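Local coordinates for protein CDA peptide synthetase I (PDB 5DU9) that forms a condensation-domain fragment of a large multidomain peptide synthetase, a two-lobed protein of the CoA-acyltransferase clan, at residues Leu393-Thr398 with Val407-Asn412; Arg54-Gly59 with Glu171-Val176; Glu254-Ala259 with Glu434-Pro439. The protein carries 1 engineered substitution. All coordinates share one frame; numbering follows the deposited sequence.

Contact 1: Leu393-Thr398 with Val407-Asn412; sequences LNIVLT and VDFEGN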
loop_
_atom_site.group_PDB
_atom_site.type_symbol
_atom_site.label_atom_id
_atom_site.label_comp_id
_atom_site.label_asym_id
_atom_site.label_seq_id
_atom_site.Cartn_x
_atom_site.Cartn_y
_atom_site.Cartn_z
ATOM N N LEU A 393 -8.363 -10.390 3.375
ATOM C CA LEU A 393 -8.704 -9.006 3.700
ATOM C C LEU A 393 -7.477 -8.121 3.886
ATOM O O LEU A 393 -6.533 -8.501 4.579
ATOM C CB LEU A 393 -9.557 -8.970 4.976
ATOM C CG LEU A 393 -10.030 -7.605 5.484
ATOM C CD1 LEU A 393 -11.086 -7.014 4.566
ATOM C CD2 LEU A 393 -10.562 -7.736 6.906
ATOM N N ASN A 394 -7.496 -6.943 3.264
ATOM C CA ASN A 394 -6.569 -5.870 3.610
ATOM C C ASN A 394 -7.341 -4.786 4.325
ATOM O O ASN A 394 -8.451 -4.440 3.915
ATOM C CB ASN A 394 -5.885 -5.241 2.386
ATOM C CG ASN A 394 -5.270 -6.253 1.456
ATOM O OD1 ASN A 394 -4.652 -7.227 1.889
ATOM N ND2 ASN A 394 -5.415 -6.013 0.153
ATOM N N ILE A 395 -6.743 -4.247 5.379
ATOM C CA ILE A 395 -7.278 -3.085 6.071
ATOM C C ILE A 395 -6.297 -1.943 5.864
ATOM O O ILE A 395 -5.178 -1.988 6.356
ATOM C CB ILE A 395 -7.484 -3.353 7.570
ATOM C CG1 ILE A 395 -8.492 -4.490 7.752
ATOM C CG2 ILE A 395 -7.962 -2.090 8.274
ATOM C CD1 ILE A 395 -8.649 -4.963 9.177
ATOM N N VAL A 396 -6.725 -0.930 5.121
ATOM C CA VAL A 396 -5.850 0.162 4.723
ATOM C C VAL A 396 -6.339 1.459 5.352
ATOM O O VAL A 396 -7.514 1.807 5.236
ATOM C CB VAL A 396 -5.806 0.308 3.189
ATOM C CG1 VAL A 396 -4.789 1.365 2.775
ATOM C CG2 VAL A 396 -5.484 -1.033 2.535
ATOM N N LEU A 397 -5.437 2.156 6.035
ATOM C CA LEU A 397 -5.748 3.458 6.612
ATOM C C LEU A 397 -4.889 4.529 5.978
ATOM O O LEU A 397 -3.688 4.341 5.795
ATOM C CB LEU A 397 -5.523 3.470 8.121
ATOM C CG LEU A 397 -6.637 2.902 8.992
ATOM C CD1 LEU A 397 -6.750 1.405 8.826
ATOM C CD2 LEU A 397 -6.382 3.261 10.439
ATOM N N THR A 398 -5.522 5.647 5.638
ATOM C CA THR A 398 -4.812 6.841 5.213
ATOM C C THR A 398 -5.295 8.003 6.062
ATOM O O THR A 398 -6.472 8.082 6.398
ATOM C CB THR A 398 -5.037 7.155 3.723
ATOM O OG1 THR A 398 -6.418 7.450 3.494
ATOM C CG2 THR A 398 -4.630 5.977 2.872
ATOM N N VAL A 407 -10.692 4.660 5.999
ATOM C CA VAL A 407 -10.477 3.247 6.275
ATOM C C VAL A 407 -11.029 2.436 5.116
ATOM O O VAL A 407 -12.227 2.475 4.843
ATOM C CB VAL A 407 -11.160 2.811 7.584
ATOM C CG1 VAL A 407 -10.915 1.330 7.857
ATOM C CG2 VAL A 407 -10.676 3.666 8.749
ATOM N N ASP A 408 -10.146 1.718 4.429
ATOM C CA ASP A 408 -10.550 0.863 3.319
ATOM C C ASP A 408 -10.471 -0.600 3.725
ATOM O O ASP A 408 -9.423 -1.071 4.176
ATOM C CB ASP A 408 -9.666 1.106 2.092
ATOM C CG ASP A 408 -10.063 2.349 1.316
ATOM O OD1 ASP A 408 -10.566 3.302 1.935
ATOM O OD2 ASP A 408 -9.880 2.364 0.080
ATOM N N PHE A 409 -11.588 -1.304 3.591
ATOM C CA PHE A 409 -11.602 -2.753 3.719
ATOM C C PHE A 409 -11.577 -3.338 2.320
ATOM O O PHE A 409 -12.507 -3.146 1.540
ATOM C CB PHE A 409 -12.828 -3.237 4.496
ATOM C CG PHE A 409 -12.608 -3.327 5.983
ATOM C CD1 PHE A 409 -11.928 -2.330 6.660
ATOM C CD2 PHE A 409 -13.099 -4.405 6.707
ATOM C CE1 PHE A 409 -11.725 -2.410 8.028
ATOM C CE2 PHE A 409 -12.897 -4.491 8.075
ATOM C CZ PHE A 409 -12.212 -3.492 8.734
ATOM N N GLU A 410 -10.487 -4.027 2.007
ATOM C CA GLU A 410 -10.290 -4.634 0.702
ATOM C C GLU A 410 -10.446 -6.139 0.832
ATOM O O GLU A 410 -9.553 -6.816 1.344
ATOM C CB GLU A 410 -8.908 -4.280 0.151
ATOM C CG GLU A 410 -8.588 -2.794 0.188
ATOM C CD GLU A 410 -7.240 -2.464 -0.433
ATOM O OE1 GLU A 410 -6.326 -3.309 -0.362
ATOM O OE2 GLU A 410 -7.092 -1.353 -0.988
ATOM N N GLY A 411 -11.583 -6.651 0.376
ATOM C CA GLY A 411 -11.920 -8.052 0.555
ATOM C C GLY A 411 -11.823 -8.874 -0.712
ATOM O O GLY A 411 -12.222 -8.427 -1.789
ATOM N N ASN A 412 -11.288 -10.085 -0.578
ATOM C CA ASN A 412 -11.341 -11.068 -1.647
ATOM C C ASN A 412 -12.806 -11.308 -2.018
ATOM O O ASN A 412 -13.615 -11.631 -1.150
ATOM C CB ASN A 412 -10.662 -12.369 -1.213
ATOM C CG ASN A 412 -10.689 -13.439 -2.295
ATOM O OD1 ASN A 412 -11.752 -13.908 -2.698
ATOM N ND2 ASN A 412 -9.514 -13.835 -2.761
#

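Contact 2: Arg54-Gly59 with Glu171-Val176; sequences RLTVAG and ERLAEV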
loop_
_atom_site.group_PDB
_atom_site.type_symbol
_atom_site.label_atom_id
_atom_site.label_comp_id
_atom_site.label_asym_id
_atom_site.label_seq_id
_atom_site.Cartn_x
_atom_site.Cartn_y
_atom_site.Cartn_z
ATOM N N ARG A 54 4.907 14.158 -18.335
ATOM C CA ARG A 54 5.914 13.664 -19.263
ATOM C C ARG A 54 7.308 13.813 -18.665
ATOM O O ARG A 54 8.111 12.881 -18.717
ATOM C CB ARG A 54 5.822 14.396 -20.602
ATOM C CG ARG A 54 6.643 13.739 -21.700
ATOM C CD ARG A 54 6.270 14.254 -23.080
ATOM N NE ARG A 54 7.110 13.661 -24.119
ATOM C CZ ARG A 54 6.864 12.500 -24.722
ATOM N NH1 ARG A 54 5.793 11.783 -24.404
ATOM N NH2 ARG A 54 7.696 12.053 -25.653
ATOM N N LEU A 55 7.583 14.976 -18.082
ATOM C CA LEU A 55 8.873 15.230 -17.446
ATOM C C LEU A 55 9.073 14.320 -16.242
ATOM O O LEU A 55 10.173 13.826 -15.997
ATOM C CB LEU A 55 8.982 16.690 -17.011
ATOM C CG LEU A 55 9.022 17.740 -18.123
ATOM C CD1 LEU A 55 8.899 19.135 -17.530
ATOM C CD2 LEU A 55 10.300 17.617 -18.934
ATOM N N THR A 56 8.000 14.102 -15.491
ATOM C CA THR A 56 8.070 13.291 -14.286
ATOM C C THR A 56 8.360 11.840 -14.637
ATOM O O THR A 56 9.245 11.217 -14.051
ATOM C CB THR A 56 6.763 13.375 -13.477
ATOM O OG1 THR A 56 6.571 14.722 -13.024
ATOM C CG2 THR A 56 6.808 12.448 -12.271
ATOM N N VAL A 57 7.608 11.299 -15.590
ATOM C CA VAL A 57 7.808 9.920 -16.013
ATOM C C VAL A 57 9.226 9.744 -16.552
ATOM O O VAL A 57 9.922 8.801 -16.181
ATOM C CB VAL A 57 6.768 9.498 -17.078
ATOM C CG1 VAL A 57 7.125 8.147 -17.692
ATOM C CG2 VAL A 57 5.383 9.431 -16.456
ATOM N N ALA A 58 9.658 10.670 -17.402
ATOM C CA ALA A 58 10.985 10.601 -18.009
ATOM C C ALA A 58 12.092 10.466 -16.960
ATOM O O ALA A 58 13.125 9.847 -17.219
ATOM C CB ALA A 58 11.230 11.829 -18.870
ATOM N N GLY A 59 11.863 11.036 -15.780
ATOM C CA GLY A 59 12.850 11.019 -14.713
ATOM C C GLY A 59 12.633 9.916 -13.692
ATOM O O GLY A 59 13.330 9.864 -12.680
ATOM N N GLU A 171 4.644 13.868 -5.264
ATOM C CA GLU A 171 5.438 15.018 -4.852
ATOM C C GLU A 171 6.247 15.571 -6.018
ATOM O O GLU A 171 6.335 16.784 -6.199
ATOM C CB GLU A 171 6.373 14.652 -3.696
ATOM C CG GLU A 171 5.663 14.424 -2.370
ATOM C CD GLU A 171 6.563 14.630 -1.166
ATOM O OE1 GLU A 171 7.802 14.627 -1.332
ATOM O OE2 GLU A 171 6.030 14.794 -0.048
ATOM N N ARG A 172 6.840 14.682 -6.809
ATOM C CA ARG A 172 7.639 15.110 -7.955
ATOM C C ARG A 172 6.753 15.756 -9.018
ATOM O O ARG A 172 7.112 16.784 -9.601
ATOM C CB ARG A 172 8.407 13.928 -8.552
ATOM C CG ARG A 172 9.156 14.249 -9.839
ATOM C CD ARG A 172 10.131 15.401 -9.658
ATOM N NE ARG A 172 10.886 15.678 -10.878
ATOM C CZ ARG A 172 11.628 16.764 -11.070
ATOM N NH1 ARG A 172 11.716 17.691 -10.126
ATOM N NH2 ARG A 172 12.276 16.930 -12.215
ATOM N N LEU A 173 5.599 15.146 -9.268
ATOM C CA LEU A 173 4.650 15.669 -10.245
ATOM C C LEU A 173 4.265 17.100 -9.908
ATOM O O LEU A 173 4.275 17.980 -10.772
ATOM C CB LEU A 173 3.396 14.796 -10.300
ATOM C CG LEU A 173 2.311 15.252 -11.278
ATOM C CD1 LEU A 173 2.776 15.072 -12.711
ATOM C CD2 LEU A 173 1.014 14.497 -11.035
ATOM N N ALA A 174 3.921 17.329 -8.645
ATOM C CA ALA A 174 3.525 18.659 -8.194
ATOM C C ALA A 174 4.678 19.646 -8.328
ATOM O O ALA A 174 4.482 20.781 -8.756
ATOM C CB ALA A 174 3.039 18.603 -6.760
ATOM N N GLU A 175 5.879 19.205 -7.970
ATOM C CA GLU A 175 7.066 20.048 -8.055
ATOM C C GLU A 175 7.291 20.548 -9.478
ATOM O O GLU A 175 7.554 21.732 -9.695
ATOM C CB GLU A 175 8.298 19.280 -7.571
ATOM C CG GLU A 175 9.560 20.121 -7.491
ATOM C CD GLU A 175 10.743 19.338 -6.963
ATOM O OE1 GLU A 175 10.937 18.186 -7.405
ATOM O OE2 GLU A 175 11.474 19.871 -6.102
ATOM N N VAL A 176 7.186 19.642 -10.445
ATOM C CA VAL A 176 7.363 20.004 -11.850
ATOM C C VAL A 176 6.239 20.930 -12.312
ATOM O O VAL A 176 6.485 21.907 -13.015
ATOM C CB VAL A 176 7.414 18.752 -12.752
ATOM C CG1 VAL A 176 7.536 19.139 -14.222
ATOM C CG2 VAL A 176 8.582 17.857 -12.352
HETATM O O HOH W 1 11.814 14.385 -13.708
#

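Contact 3: Glu254-Ala259 with Glu434-Pro439; sequences EVLGRA and ELAADP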
loop_
_atom_site.group_PDB
_atom_site.type_symbol
_atom_site.label_atom_id
_atom_site.label_comp_id
_atom_site.label_asym_id
_atom_site.label_seq_id
_atom_site.Cartn_x
_atom_site.Cartn_y
_atom_site.Cartn_z
ATOM N N GLU A 254 -9.612 11.337 16.672
ATOM C CA GLU A 254 -8.717 11.949 17.654
ATOM C C GLU A 254 -8.442 11.033 18.845
ATOM O O GLU A 254 -7.357 11.077 19.426
ATOM C CB GLU A 254 -9.302 13.275 18.151
ATOM C CG GLU A 254 -9.060 14.440 17.203
ATOM C CD GLU A 254 -9.886 15.670 17.546
ATOM O OE1 GLU A 254 -10.660 15.630 18.530
ATOM O OE2 GLU A 254 -9.759 16.682 16.824
ATOM N N VAL A 255 -9.419 10.204 19.202
ATOM C CA VAL A 255 -9.270 9.308 20.345
ATOM C C VAL A 255 -8.088 8.347 20.160
ATOM O O VAL A 255 -7.467 7.933 21.136
ATOM C CB VAL A 255 -10.570 8.507 20.600
ATOM C CG1 VAL A 255 -10.858 7.552 19.450
ATOM C CG2 VAL A 255 -10.496 7.759 21.927
ATOM N N LEU A 256 -7.767 8.012 18.911
ATOM C CA LEU A 256 -6.623 7.150 18.629
ATOM C C LEU A 256 -5.321 7.832 19.032
ATOM O O LEU A 256 -4.400 7.190 19.540
ATOM C CB LEU A 256 -6.577 6.778 17.147
ATOM C CG LEU A 256 -7.701 5.878 16.637
ATOM C CD1 LEU A 256 -7.618 5.758 15.126
ATOM C CD2 LEU A 256 -7.635 4.505 17.286
ATOM N N GLY A 257 -5.256 9.139 18.802
ATOM C CA GLY A 257 -4.111 9.930 19.215
ATOM C C GLY A 257 -3.983 9.999 20.725
ATOM O O GLY A 257 -2.879 9.965 21.257
ATOM N N ARG A 258 -5.113 10.093 21.419
ATOM C CA ARG A 258 -5.100 10.145 22.874
ATOM C C ARG A 258 -4.663 8.803 23.451
ATOM O O ARG A 258 -3.944 8.756 24.453
ATOM C CB ARG A 258 -6.474 10.550 23.413
ATOM C CG ARG A 258 -6.836 11.993 23.097
ATOM C CD ARG A 258 -8.000 12.492 23.942
ATOM N NE ARG A 258 -9.244 11.768 23.683
ATOM C CZ ARG A 258 -10.113 12.075 22.722
ATOM N NH1 ARG A 258 -9.876 13.085 21.892
ATOM N NH2 ARG A 258 -11.221 11.359 22.581
ATOM N N ALA A 259 -5.076 7.709 22.814
ATOM C CA ALA A 259 -4.645 6.388 23.264
ATOM C C ALA A 259 -3.147 6.223 23.044
ATOM O O ALA A 259 -2.454 5.633 23.862
ATOM C CB ALA A 259 -5.412 5.293 22.537
ATOM N N GLU A 434 -13.944 2.348 20.930
ATOM C CA GLU A 434 -14.265 2.027 22.317
ATOM C C GLU A 434 -13.013 1.607 23.092
ATOM O O GLU A 434 -12.814 2.009 24.240
ATOM C CB GLU A 434 -15.315 0.916 22.373
ATOM C CG GLU A 434 -15.848 0.622 23.769
ATOM C CD GLU A 434 -16.748 1.723 24.303
ATOM O OE1 GLU A 434 -17.324 2.476 23.491
ATOM O OE2 GLU A 434 -16.875 1.835 25.541
ATOM N N LEU A 435 -12.175 0.792 22.463
ATOM C CA LEU A 435 -10.920 0.366 23.069
ATOM C C LEU A 435 -10.015 1.563 23.329
ATOM O O LEU A 435 -9.462 1.718 24.419
ATOM C CB LEU A 435 -10.195 -0.637 22.168
ATOM C CG LEU A 435 -10.847 -2.011 22.020
ATOM C CD1 LEU A 435 -10.177 -2.788 20.897
ATOM C CD2 LEU A 435 -10.774 -2.785 23.325
ATOM N N ALA A 436 -9.865 2.404 22.314
ATOM C CA ALA A 436 -8.965 3.550 22.395
ATOM C C ALA A 436 -9.408 4.541 23.472
ATOM O O ALA A 436 -8.576 5.219 24.080
ATOM C CB ALA A 436 -8.876 4.241 21.046
ATOM N N ALA A 437 -10.711 4.614 23.715
ATOM C CA ALA A 437 -11.259 5.567 24.682
ATOM C C ALA A 437 -10.879 5.218 26.119
ATOM O O ALA A 437 -10.892 6.084 26.993
ATOM C CB ALA A 437 -12.772 5.639 24.545
ATOM N N ASP A 438 -10.553 3.953 26.364
ATOM C CA ASP A 438 -10.107 3.522 27.688
ATOM C C ASP A 438 -9.198 2.301 27.582
ATOM O O ASP A 438 -9.658 1.169 27.709
ATOM C CB ASP A 438 -11.301 3.205 28.587
ATOM C CG ASP A 438 -10.883 2.801 29.985
ATOM O OD1 ASP A 438 -9.695 2.984 30.328
ATOM O OD2 ASP A 438 -11.742 2.306 30.743
ATOM N N PRO A 439 -7.899 2.528 27.348
ATOM C CA PRO A 439 -6.964 1.412 27.182
ATOM C C PRO A 439 -6.816 0.532 28.426
ATOM O O PRO A 439 -6.338 -0.593 28.301
ATOM C CB PRO A 439 -5.646 2.117 26.846
ATOM C CG PRO A 439 -6.074 3.411 26.221
ATOM C CD PRO A 439 -7.269 3.819 27.020
#

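Contact 1: Leu393-Thr398 with Val407-Asn412
Glu410 and Asn394 face each other as a hydrogen-bonded pair of the antiparallel hairpin formed by segments 393-398 and 407-412. The backbone N of each meets the O of the other, and Val396 with Asp408 repeats this two residues along. Glu410 can be traced outward atom by atom. Its CB rests on the CB of Asn394 at 3.9 Å. CG, turned beside its own backbone N by a chi1 of -51°, passes 4.1 Å from Asn394 O. The chain then runs extended, and the carboxylate carbon CD comes to 3.7 Å from CG2 of Val396, whose methyl faces the acid. At the tip, OE1 accepts a hydrogen bond from Asn394 ND2 over 2.9 Å, met nearly end-on to its C-O bond. OE1 lies close to the amide plane of Asn394, although amide and carboxylate are twisted 63° apart. OE1 is also hydrogen-bonded to Ser387 OG, so two hydrogen bonds hold this one oxygen.

The opposite face of the hairpin, with Leu393, Ile395, Leu397, Val407 and Phe409, is apolar. Ile395 CG1 sits over one face of the Phe409 ring, 4.1 Å from its centroid and 20° off the normal, a CH-pi contact. Leu393 CD1 approaches Phe409 CD2 obliquely at 3.9 Å, and Leu397 CG meets Val407 CG2 at 4.1 Å.

Within a four-stranded mixed sheet the hairpin is central, flanked by strand 242-248 on the 404-411 side and strand 363-366 on the 393-398 side. Phe409 and Leu393 pack against helix 418-437 through Leu424, Phe428 and Leu421. On the other face, the side chain of Asn394 lies about 6 Å from the bound (2S)-2-amino-N-butyl-propanamide, whose pocket includes Ser387.

Contact 2: Arg54-Gly59 with Glu171-Val176
Thr56 and Leu173 mark the closest CA approach of two helical segments, their CA atoms lying 5.8 Å apart. The axes of 54-58 and 171-176 pass within 9.2 Å of each other, and their N-to-C directions differ by 135°, so these two short segments run obliquely antiparallel. Segment 54-59 is the last turn of its helix: Gly59 is the first residue to leave helical backbone angles.

Thr56 fills the middle of the interface. A chi1 of -64° puts OG1 beside its own backbone N, where the hydroxyl is hydrogen-bonded to Ala52 O one turn back, and so its polar need is met within the helix. The same oxygen also rests 3.5 Å from Leu173 CA and 3.8 Å from Val176 CG2, serving as a packing atom. The methyl CG2 of Thr56 lies against Arg172 CG at 3.8 Å, the two side chains sliding past each other in opposite directions. Farther along, the Leu55 and Val176 side chains meet at a slant, CD1 of Leu55 3.6 Å from CG1 of Val176.

Bent at chi2, Arg172 reaches along its helix toward the next turn. Val176 CG2 sits 3.4 Å above the guanidinium plane of Arg172, over its centre, while NH1 makes a salt bridge to Glu175 OE1, coming from 51° out of the carboxylate plane. NH1 also bonds Pro187 O. NH2 donates to a water that in turn donates to Leu55 O, giving a single-water bridge between the helices.

The contact joins helix 46-58, which follows strand 33-40, to helix 163-182, which follows strand 149-157; these strands are antiparallel neighbours in the six-stranded sheet. The same helix pair meets farther back as well, Leu173 on Leu49 and Val176 on Ala52.

Contact 3: Glu254-Ala259 with Glu434-Pro439
Ala436 presents its CB to three residues of segment 254-259, and the contact is organised round this one methyl. Ala259 faces it directly: both CB bonds point across the gap, and the two methyls stand 3.9 Å apart. The CA atoms here approach to 5.2 Å, a spacing that matches the small side chain on each side. The Ala259 methyl also touches the backbone, lying 3.5 Å from Ala436 O.

Val255 comes in from the preceding turn and straddles Ala436 and Ala437. With a chi1 of 66°, its CG1 takes the crowded position between the backbone N and the carbonyl carbon, while CG2 is anti to N. CG2 is thereby set against the backbone of the opposite helix, 3.6 Å from Ala437 CA, and is also 4.0 Å from Ala436 CB. Leu256 behaves differently. Its CB bond points away from segment 434-439, yet the end of the side chain comes back, and CD2 reaches Ala436 CB at 4.0 Å. Pro439 CG touches the Ala259 methyl at 4.2 Å, from a direction roughly perpendicular to that of Ala436 CB. Pro439 is further held by a backbone hydrogen bond with Ala326, and Ala259 also packs on Val270 of helix 267-283.

No hydrogen bond or salt bridge crosses between the segments; what meets is methyl groups, a proline ring and backbone atoms. The surface buried between them, both sides summed, is 212 Å². The chemistry therefore implies plain van der Waals packing, its closeness consistent with the alanines on both sides, that joins helix 250-263 to the last part of helix 418-437.

Overall arrangement
Contacts 1 and 3 belong to the same half of the two-lobed condensation fold, their centres 21 Å apart, and they share a continuous piece of chain: strand 404-411 runs on to helix 418-437. Contact 1 is nested within the long loop that contact 3 closes, so the hairpin lies in the chain between the two partners of contact 3. Contact 2 closes first along the chain and lies in the other half, beside the six-stranded sheet, 29 Å from contact 1 and 39 Å from contact 3 between centres. No two contacts touch. Contact 1 lies close to the bound ligand, while contacts 2 and 3 tie helices together in their separate halves.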